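Local atomic coordinates of CRISPR system Cmr subunit Cmr1-1 (Pyrococcus furiosus, PDB entry 4W8Z), a protein that helps cap the type III-B Cmr ribonucleoprotein complex together with Cmr6 and binds RNA in CRISPR-based defence against viruses and other mobile elements. Residues S226-F231 with R298-F303; S282-G287 with W319-N324. All coordinates share one frame; numbering follows the deposited sequence.

Contact 1 of 2, residues S226-F231 with R298-F303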
ATOM      1  N   SER A 226      -2.699   3.783 -12.378  1.00 68.06           N
ATOM      2  CA  SER A 226      -3.368   3.755 -11.086  1.00 72.58           C
ATOM      3  C   SER A 226      -3.998   5.108 -10.764  1.00 74.32           C
ATOM      4  O   SER A 226      -3.676   6.111 -11.393  1.00 77.72           O
ATOM      5  CB  SER A 226      -2.385   3.354  -9.980  1.00 66.33           C
ATOM      6  OG  SER A 226      -1.400   4.354  -9.782  1.00 67.24           O
ATOM      7  N   ASP A 227      -4.904   5.125  -9.792  1.00 73.11           N
ATOM      8  CA  ASP A 227      -5.485   6.370  -9.309  1.00 74.62           C
ATOM      9  C   ASP A 227      -5.128   6.579  -7.854  1.00 74.83           C
ATOM     10  O   ASP A 227      -5.306   5.681  -7.035  1.00 87.31           O
ATOM     11  CB  ASP A 227      -7.003   6.374  -9.470  1.00 85.58           C
ATOM     12  CG  ASP A 227      -7.443   6.776 -10.865  1.00 95.79           C
ATOM     13  OD1 ASP A 227      -6.568   7.095 -11.701  1.00 85.09           O
ATOM     14  OD2 ASP A 227      -8.668   6.783 -11.114  1.00107.23           O
ATOM     15  N   VAL A 228      -4.618   7.761  -7.534  1.00 74.31           N
ATOM     16  CA  VAL A 228      -4.288   8.093  -6.159  1.00 73.28           C
ATOM     17  C   VAL A 228      -5.118   9.290  -5.726  1.00 67.04           C
ATOM     18  O   VAL A 228      -5.150  10.310  -6.411  1.00 71.15           O
ATOM     19  CB  VAL A 228      -2.784   8.399  -5.981  1.00 69.84           C
ATOM     20  CG1 VAL A 228      -2.473   8.684  -4.525  1.00 65.94           C
ATOM     21  CG2 VAL A 228      -1.940   7.237  -6.475  1.00 60.65           C
ATOM     22  N   GLU A 229      -5.799   9.148  -4.593  1.00 72.99           N
ATOM     23  CA  GLU A 229      -6.671  10.192  -4.066  1.00 73.03           C
ATOM     24  C   GLU A 229      -6.418  10.416  -2.584  1.00 69.32           C
ATOM     25  O   GLU A 229      -5.969   9.512  -1.878  1.00 74.51           O
ATOM     26  CB  GLU A 229      -8.138   9.826  -4.281  1.00 81.36           C
ATOM     27  CG  GLU A 229      -8.538   9.663  -5.729  1.00 97.57           C
ATOM     28  CD  GLU A 229      -9.850   8.917  -5.890  1.00111.21           C
ATOM     29  OE1 GLU A 229     -10.505   9.091  -6.938  1.00121.38           O
ATOM     30  OE2 GLU A 229     -10.222   8.150  -4.975  1.00110.48           O
ATOM     31  N   VAL A 230      -6.712  11.622  -2.112  1.00 65.67           N
ATOM     32  CA  VAL A 230      -6.617  11.931  -0.690  1.00 65.37           C
ATOM     33  C   VAL A 230      -7.868  12.665  -0.207  1.00 73.73           C
ATOM     34  O   VAL A 230      -8.620  13.230  -1.003  1.00 68.80           O
ATOM     35  CB  VAL A 230      -5.380  12.799  -0.362  1.00 65.32           C
ATOM     36  CG1 VAL A 230      -4.094  12.116  -0.806  1.00 57.92           C
ATOM     37  CG2 VAL A 230      -5.515  14.173  -1.002  1.00 63.14           C
ATOM     38  N   PHE A 231      -8.090  12.648   1.101  1.00 75.39           N
ATOM     39  CA  PHE A 231      -9.145  13.455   1.702  1.00 73.63           C
ATOM     40  C   PHE A 231      -8.689  13.960   3.064  1.00 76.25           C
ATOM     41  O   PHE A 231      -7.894  13.309   3.742  1.00 79.13           O
ATOM     42  CB  PHE A 231     -10.459  12.665   1.818  1.00 71.84           C
ATOM     43  CG  PHE A 231     -10.428  11.535   2.822  1.00 73.58           C
ATOM     44  CD1 PHE A 231     -10.639  11.774   4.173  1.00 79.54           C
ATOM     45  CD2 PHE A 231     -10.234  10.229   2.407  1.00 75.47           C
ATOM     46  CE1 PHE A 231     -10.624  10.740   5.092  1.00 75.06           C
ATOM     47  CE2 PHE A 231     -10.222   9.187   3.324  1.00 81.92           C
ATOM     48  CZ  PHE A 231     -10.415   9.446   4.668  1.00 79.07           C
ATOM     49  N   ARG A 298      -5.492   8.298   2.469  1.00 63.40           N
ATOM     50  CA  ARG A 298      -4.908   8.041   1.158  1.00 65.33           C
ATOM     51  C   ARG A 298      -5.521   6.807   0.517  1.00 69.08           C
ATOM     52  O   ARG A 298      -5.584   5.749   1.135  1.00 72.16           O
ATOM     53  CB  ARG A 298      -3.394   7.873   1.262  1.00 57.38           C
ATOM     54  CG  ARG A 298      -2.710   7.605  -0.066  1.00 55.18           C
ATOM     55  CD  ARG A 298      -1.211   7.474   0.105  1.00 62.02           C
ATOM     56  NE  ARG A 298      -0.866   6.358   0.983  1.00 69.03           N
ATOM     57  CZ  ARG A 298       0.091   6.400   1.904  1.00 60.95           C
ATOM     58  NH1 ARG A 298       0.809   7.504   2.066  1.00 65.82           N
ATOM     59  NH2 ARG A 298       0.332   5.336   2.658  1.00 56.30           N
ATOM     60  N   ILE A 299      -5.971   6.945  -0.726  1.00 67.64           N
ATOM     61  CA  ILE A 299      -6.560   5.832  -1.462  1.00 65.41           C
ATOM     62  C   ILE A 299      -5.814   5.602  -2.769  1.00 67.10           C
ATOM     63  O   ILE A 299      -5.552   6.546  -3.511  1.00 80.69           O
ATOM     64  CB  ILE A 299      -8.046   6.088  -1.771  1.00 70.50           C
ATOM     65  CG1 ILE A 299      -8.837   6.235  -0.475  1.00 74.14           C
ATOM     66  CG2 ILE A 299      -8.627   4.965  -2.611  1.00 76.53           C
ATOM     67  CD1 ILE A 299      -9.667   7.486  -0.430  1.00 85.47           C
ATOM     68  N   ILE A 300      -5.459   4.354  -3.053  1.00 59.60           N
ATOM     69  CA  ILE A 300      -4.881   4.043  -4.351  1.00 66.58           C
ATOM     70  C   ILE A 300      -5.652   2.901  -5.024  1.00 62.92           C
ATOM     71  O   ILE A 300      -6.014   1.913  -4.383  1.00 60.87           O
ATOM     72  CB  ILE A 300      -3.369   3.698  -4.237  1.00 66.61           C
ATOM     73  CG1 ILE A 300      -2.777   3.411  -5.623  1.00 71.13           C
ATOM     74  CG2 ILE A 300      -3.140   2.533  -3.293  1.00 55.87           C
ATOM     75  CD1 ILE A 300      -1.267   3.501  -5.678  1.00 68.51           C
ATOM     76  N   LYS A 301      -5.927   3.067  -6.317  1.00 73.07           N
ATOM     77  CA  LYS A 301      -6.660   2.072  -7.103  1.00 68.32           C
ATOM     78  C   LYS A 301      -5.823   1.561  -8.280  1.00 67.06           C
ATOM     79  O   LYS A 301      -5.358   2.352  -9.096  1.00 70.36           O
ATOM     80  CB  LYS A 301      -7.977   2.667  -7.609  1.00 65.01           C
ATOM     81  CG  LYS A 301      -9.050   2.776  -6.539  1.00 64.42           C
ATOM     82  CD  LYS A 301     -10.228   3.628  -6.983  1.00 65.20           C
ATOM     83  CE  LYS A 301      -9.882   5.103  -6.932  1.00 69.33           C
ATOM     84  NZ  LYS A 301     -11.077   5.973  -7.140  1.00 80.57           N
ATOM     85  N   PHE A 302      -5.633   0.244  -8.366  1.00 67.44           N
ATOM     86  CA  PHE A 302      -4.767  -0.345  -9.393  1.00 70.69           C
ATOM     87  C   PHE A 302      -5.533  -0.957 -10.564  1.00 78.82           C
ATOM     88  O   PHE A 302      -6.282  -1.913 -10.380  1.00 85.28           O
ATOM     89  CB  PHE A 302      -3.876  -1.429  -8.782  1.00 70.30           C
ATOM     90  CG  PHE A 302      -2.910  -0.922  -7.761  1.00 75.68           C
ATOM     91  CD1 PHE A 302      -1.749  -0.278  -8.150  1.00 75.78           C
ATOM     92  CD2 PHE A 302      -3.152  -1.106  -6.408  1.00 75.22           C
ATOM     93  CE1 PHE A 302      -0.853   0.187  -7.212  1.00 84.48           C
ATOM     94  CE2 PHE A 302      -2.259  -0.647  -5.463  1.00 74.80           C
ATOM     95  CZ  PHE A 302      -1.106   0.000  -5.864  1.00 85.47           C
ATOM     96  N   PHE A 303      -5.319  -0.441 -11.770  1.00 80.50           N
ATOM     97  CA  PHE A 303      -6.012  -0.966 -12.944  1.00 81.11           C
ATOM     98  C   PHE A 303      -5.072  -1.791 -13.818  1.00 83.91           C
ATOM     99  O   PHE A 303      -4.053  -1.283 -14.277  1.00 99.01           O
ATOM    100  CB  PHE A 303      -6.627   0.175 -13.763  1.00 82.11           C
ATOM    101  CG  PHE A 303      -7.512   1.097 -12.959  1.00 92.95           C
ATOM    102  CD1 PHE A 303      -8.727   0.651 -12.463  1.00 87.65           C
ATOM    103  CD2 PHE A 303      -7.133   2.408 -12.709  1.00 95.66           C
ATOM    104  CE1 PHE A 303      -9.542   1.489 -11.728  1.00 87.63           C
ATOM    105  CE2 PHE A 303      -7.947   3.252 -11.975  1.00 85.62           C
ATOM    106  CZ  PHE A 303      -9.152   2.791 -11.484  1.00 88.20           C
TER
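Ser226-Phe231 and Arg298-Phe302 are antiparallel neighbours in the sheet of the C-terminal, RAMP-related part of Cmr1. Asp227 faces Lys301 and Glu229 faces Ile299 as hydrogen-bonded pairs, each with two backbone bonds; Glu229 N reaches Ile299 O at 2.8 Å. Ser226 with Phe302, Val228 with Ile300 and Val230 with Arg298 are the non-hydrogen-bonded pairs, and their side chains project to the opposite face.

On the Asp227/Glu229 face, Lys301 bends at chi3 (-76°), which swings CE back toward Glu229. Its NZ then lies 3.2 Å from both Glu229 OE1 and OE2, a salt bridge whose two hydrogen bonds are weak. Each charge has a further partner: Lys337 for Glu229 OE1, Asp326 for Lys301. The Asp227 carboxylate meets the edge of the Phe303 ring, its plane almost perpendicular to the ring (87°), with Asp227 OD2 3.7 Å from Phe303 CE2. Farther along, Ile299 CD1 comes up at the rim of Phe231, 4.0 Å from Phe231 CD2.

The other face is apolar where Val228 CG2 meets Ile300 CD1 at 3.9 Å, while Ser226 OG bonds to Leu223 O.

Strand 226-231 spends its alternate backbone groups on the C-terminal residues Thr336, Val338, Trp339 and Gly341, in and around strands 335-337 and 339-340; strand 294-302 pairs in turn with 284-291. Phe244 of helix 237-264 packs edge-to-face with Phe231.

Contact 2 of 2, residues S282-G287 with W319-N324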
ATOM      1  N   SER A 282     -11.456  -2.999  -9.499  1.00 87.29           N
ATOM      2  CA  SER A 282     -10.023  -3.125  -9.282  1.00 78.08           C
ATOM      3  C   SER A 282      -9.657  -3.032  -7.806  1.00 72.14           C
ATOM      4  O   SER A 282     -10.432  -2.496  -7.011  1.00 71.27           O
ATOM      5  CB  SER A 282      -9.304  -2.043 -10.082  1.00 90.94           C
ATOM      6  OG  SER A 282      -9.824  -1.980 -11.401  1.00 99.68           O
ATOM      7  N   PRO A 283      -8.481  -3.565  -7.430  1.00 67.95           N
ATOM      8  CA  PRO A 283      -8.021  -3.462  -6.039  1.00 69.80           C
ATOM      9  C   PRO A 283      -7.972  -2.021  -5.529  1.00 70.65           C
ATOM     10  O   PRO A 283      -7.594  -1.107  -6.267  1.00 69.41           O
ATOM     11  CB  PRO A 283      -6.611  -4.055  -6.089  1.00 59.69           C
ATOM     12  CG  PRO A 283      -6.634  -4.971  -7.257  1.00 66.66           C
ATOM     13  CD  PRO A 283      -7.538  -4.331  -8.264  1.00 62.08           C
ATOM     14  N   LEU A 284      -8.358  -1.827  -4.274  1.00 71.48           N
ATOM     15  CA  LEU A 284      -8.248  -0.525  -3.629  1.00 73.37           C
ATOM     16  C   LEU A 284      -7.525  -0.667  -2.290  1.00 71.49           C
ATOM     17  O   LEU A 284      -7.894  -1.493  -1.460  1.00 72.39           O
ATOM     18  CB  LEU A 284      -9.635   0.098  -3.438  1.00 67.22           C
ATOM     19  CG  LEU A 284      -9.733   1.539  -2.928  1.00 66.18           C
ATOM     20  CD1 LEU A 284     -11.030   2.170  -3.407  1.00 61.12           C
ATOM     21  CD2 LEU A 284      -9.656   1.597  -1.412  1.00 60.68           C
ATOM     22  N   TRP A 285      -6.486   0.137  -2.093  1.00 76.25           N
ATOM     23  CA  TRP A 285      -5.781   0.164  -0.817  1.00 71.73           C
ATOM     24  C   TRP A 285      -6.048   1.495  -0.155  1.00 68.76           C
ATOM     25  O   TRP A 285      -6.262   2.492  -0.840  1.00 78.97           O
ATOM     26  CB  TRP A 285      -4.274  -0.020  -0.992  1.00 64.51           C
ATOM     27  CG  TRP A 285      -3.849  -1.259  -1.710  1.00 66.45           C
ATOM     28  CD1 TRP A 285      -4.649  -2.253  -2.194  1.00 66.90           C
ATOM     29  CD2 TRP A 285      -2.506  -1.634  -2.029  1.00 62.08           C
ATOM     30  NE1 TRP A 285      -3.883  -3.222  -2.797  1.00 64.57           N
ATOM     31  CE2 TRP A 285      -2.564  -2.863  -2.709  1.00 65.90           C
ATOM     32  CE3 TRP A 285      -1.260  -1.041  -1.815  1.00 71.04           C
ATOM     33  CZ2 TRP A 285      -1.425  -3.513  -3.171  1.00 70.23           C
ATOM     34  CZ3 TRP A 285      -0.128  -1.690  -2.271  1.00 70.41           C
ATOM     35  CH2 TRP A 285      -0.218  -2.915  -2.939  1.00 68.19           C
ATOM     36  N   PHE A 286      -6.037   1.531   1.170  1.00 70.33           N
ATOM     37  CA  PHE A 286      -6.066   2.821   1.838  1.00 75.64           C
ATOM     38  C   PHE A 286      -5.157   2.856   3.056  1.00 74.65           C
ATOM     39  O   PHE A 286      -4.753   1.816   3.586  1.00 80.95           O
ATOM     40  CB  PHE A 286      -7.499   3.222   2.219  1.00 72.20           C
ATOM     41  CG  PHE A 286      -8.201   2.251   3.129  1.00 70.14           C
ATOM     42  CD1 PHE A 286      -8.091   2.360   4.509  1.00 66.86           C
ATOM     43  CD2 PHE A 286      -9.011   1.259   2.606  1.00 69.65           C
ATOM     44  CE1 PHE A 286      -8.756   1.479   5.343  1.00 67.04           C
ATOM     45  CE2 PHE A 286      -9.679   0.376   3.435  1.00 72.40           C
ATOM     46  CZ  PHE A 286      -9.550   0.484   4.806  1.00 66.70           C
ATOM     47  N   GLY A 287      -4.826   4.072   3.473  1.00 69.30           N
ATOM     48  CA  GLY A 287      -3.925   4.303   4.581  1.00 71.20           C
ATOM     49  C   GLY A 287      -3.895   5.786   4.883  1.00 69.94           C
ATOM     50  O   GLY A 287      -4.802   6.517   4.487  1.00 65.89           O
ATOM     51  N   TRP A 319     -12.774 -10.436   2.385  1.00 68.16           N
ATOM     52  CA  TRP A 319     -12.749 -10.138   0.956  1.00 61.31           C
ATOM     53  C   TRP A 319     -12.056  -8.802   0.702  1.00 62.07           C
ATOM     54  O   TRP A 319     -12.241  -7.849   1.458  1.00 74.02           O
ATOM     55  CB  TRP A 319     -14.170 -10.125   0.384  1.00 61.82           C
ATOM     56  CG  TRP A 319     -14.785 -11.495   0.259  1.00 69.24           C
ATOM     57  CD1 TRP A 319     -14.332 -12.657   0.826  1.00 72.08           C
ATOM     58  CD2 TRP A 319     -15.959 -11.847  -0.486  1.00 68.71           C
ATOM     59  NE1 TRP A 319     -15.156 -13.702   0.487  1.00 64.26           N
ATOM     60  CE2 TRP A 319     -16.160 -13.233  -0.321  1.00 67.99           C
ATOM     61  CE3 TRP A 319     -16.864 -11.124  -1.272  1.00 74.51           C
ATOM     62  CZ2 TRP A 319     -17.221 -13.910  -0.922  1.00 63.30           C
ATOM     63  CZ3 TRP A 319     -17.912 -11.800  -1.872  1.00 59.95           C
ATOM     64  CH2 TRP A 319     -18.085 -13.176  -1.689  1.00 62.11           C
ATOM     65  N   ASN A 320     -11.245  -8.739  -0.350  1.00 67.32           N
ATOM     66  CA  ASN A 320     -10.582  -7.498  -0.741  1.00 57.79           C
ATOM     67  C   ASN A 320     -11.549  -6.334  -0.917  1.00 64.86           C
ATOM     68  O   ASN A 320     -12.682  -6.516  -1.369  1.00 64.30           O
ATOM     69  CB  ASN A 320      -9.806  -7.690  -2.043  1.00 56.93           C
ATOM     70  CG  ASN A 320      -8.584  -8.556  -1.873  1.00 61.75           C
ATOM     71  OD1 ASN A 320      -8.094  -8.745  -0.762  1.00 71.61           O
ATOM     72  ND2 ASN A 320      -8.070  -9.076  -2.981  1.00 66.03           N
ATOM     73  N   VAL A 321     -11.091  -5.136  -0.570  1.00 64.48           N
ATOM     74  CA  VAL A 321     -11.854  -3.922  -0.832  1.00 62.72           C
ATOM     75  C   VAL A 321     -11.582  -3.449  -2.261  1.00 66.53           C
ATOM     76  O   VAL A 321     -10.429  -3.274  -2.651  1.00 70.81           O
ATOM     77  CB  VAL A 321     -11.504  -2.809   0.170  1.00 62.52           C
ATOM     78  CG1 VAL A 321     -12.228  -1.524  -0.185  1.00 60.71           C
ATOM     79  CG2 VAL A 321     -11.854  -3.250   1.585  1.00 64.48           C
ATOM     80  N   LEU A 322     -12.641  -3.259  -3.043  1.00 63.40           N
ATOM     81  CA  LEU A 322     -12.488  -2.918  -4.454  1.00 63.63           C
ATOM     82  C   LEU A 322     -12.815  -1.461  -4.725  1.00 68.11           C
ATOM     83  O   LEU A 322     -13.219  -0.725  -3.827  1.00 73.49           O
ATOM     84  CB  LEU A 322     -13.371  -3.811  -5.321  1.00 73.57           C
ATOM     85  CG  LEU A 322     -13.156  -5.319  -5.188  1.00 71.93           C
ATOM     86  CD1 LEU A 322     -14.016  -6.039  -6.211  1.00 65.91           C
ATOM     87  CD2 LEU A 322     -11.677  -5.682  -5.350  1.00 63.36           C
ATOM     88  N   SER A 323     -12.653  -1.051  -5.977  1.00 68.27           N
ATOM     89  CA  SER A 323     -12.726   0.359  -6.331  1.00 67.27           C
ATOM     90  C   SER A 323     -14.121   0.957  -6.194  1.00 69.65           C
ATOM     91  O   SER A 323     -14.270   2.173  -6.154  1.00 75.08           O
ATOM     92  CB  SER A 323     -12.231   0.558  -7.755  1.00 66.85           C
ATOM     93  OG  SER A 323     -13.083  -0.120  -8.659  1.00 89.01           O
ATOM     94  N   ASN A 324     -15.148   0.118  -6.113  1.00 67.84           N
ATOM     95  CA  ASN A 324     -16.501   0.637  -5.930  1.00 67.60           C
ATOM     96  C   ASN A 324     -16.738   1.123  -4.497  1.00 81.92           C
ATOM     97  O   ASN A 324     -17.837   1.561  -4.151  1.00 93.16           O
ATOM     98  CB  ASN A 324     -17.541  -0.416  -6.313  1.00 68.18           C
ATOM     99  CG  ASN A 324     -17.404  -1.694  -5.516  1.00 67.85           C
ATOM    100  OD1 ASN A 324     -16.353  -1.988  -4.958  1.00 77.73           O
ATOM    101  ND2 ASN A 324     -18.471  -2.470  -5.473  1.00 71.30           N
TER
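The flat groups that meet between Ser282-Leu284 and Val321-Ser323 are peptides rather than aromatic rings. Leu284 N donates to Val321 O at 3.0 Å. Next to it, several loop atoms converge on the Ser282 carbonyl oxygen: Ser323 N lies 2.8 Å from Ser282 O in a weak, well-bent hydrogen bond, and Leu322 CA adds a CA-H...O contact at 3.3 Å. Leu322 CB and CD2 close in on the same oxygen. Pro283, its CB directed away from the loop, forms a single backbone bridge with Leu322.

Ser323 returns a side-chain bond. Its OG sits between its own backbone N and carbonyl carbon (chi1 64°), and the N-H of Ser282 points almost straight at Ser323 OG (N-H...O 174°), although with Ser282 N 3.4 Å from Ser323 OG the bond is weak.

Leu284 uses both branches. Leu284 CD1 packs on the loop backbone, 3.7 Å from Leu322 O and close to Ser323 CA. The apolar contact is made by Leu284 CD2, which approaches Val321 CG1 at 4.2 Å. Backbone bonds, the weak Ser323 OG bond and the Leu284 side chain thus hold the loop against Ser282-Leu284.

On the strand's other flank lies 294-302, with Leu284 also touching Ile299 and Lys301. Helix 237-264 holds the loop: Tyr251 OH bonds to Leu322 N and Asn324 OD1, Arg255 bonds to Asn320 O, and Val321 packs on Tyr248 and Tyr251.

Contacts 1 and 2 have centres about 9 Å apart and both reach one sheet, in which strands 294-302 and 284-291 are neighbours, while 319-324 is a loop at its side. Backbone bonds probably join them directly: Arg298 N lies 2.8 Å from Gly287 O, and Trp285 N lies 2.9 Å from Ile300 O. Along the chain the segments alternate, 226-231, 282-287, 298-303, 319-324: 282-287 lies within the span of contact 1 and 298-303 within that of contact 2. Across the structure the order runs from 226-231 through 298-303 and 282-287 to the loop. Four pieces spread over about 100 residues of the Cmr1-like C-terminal region thus meet side by side.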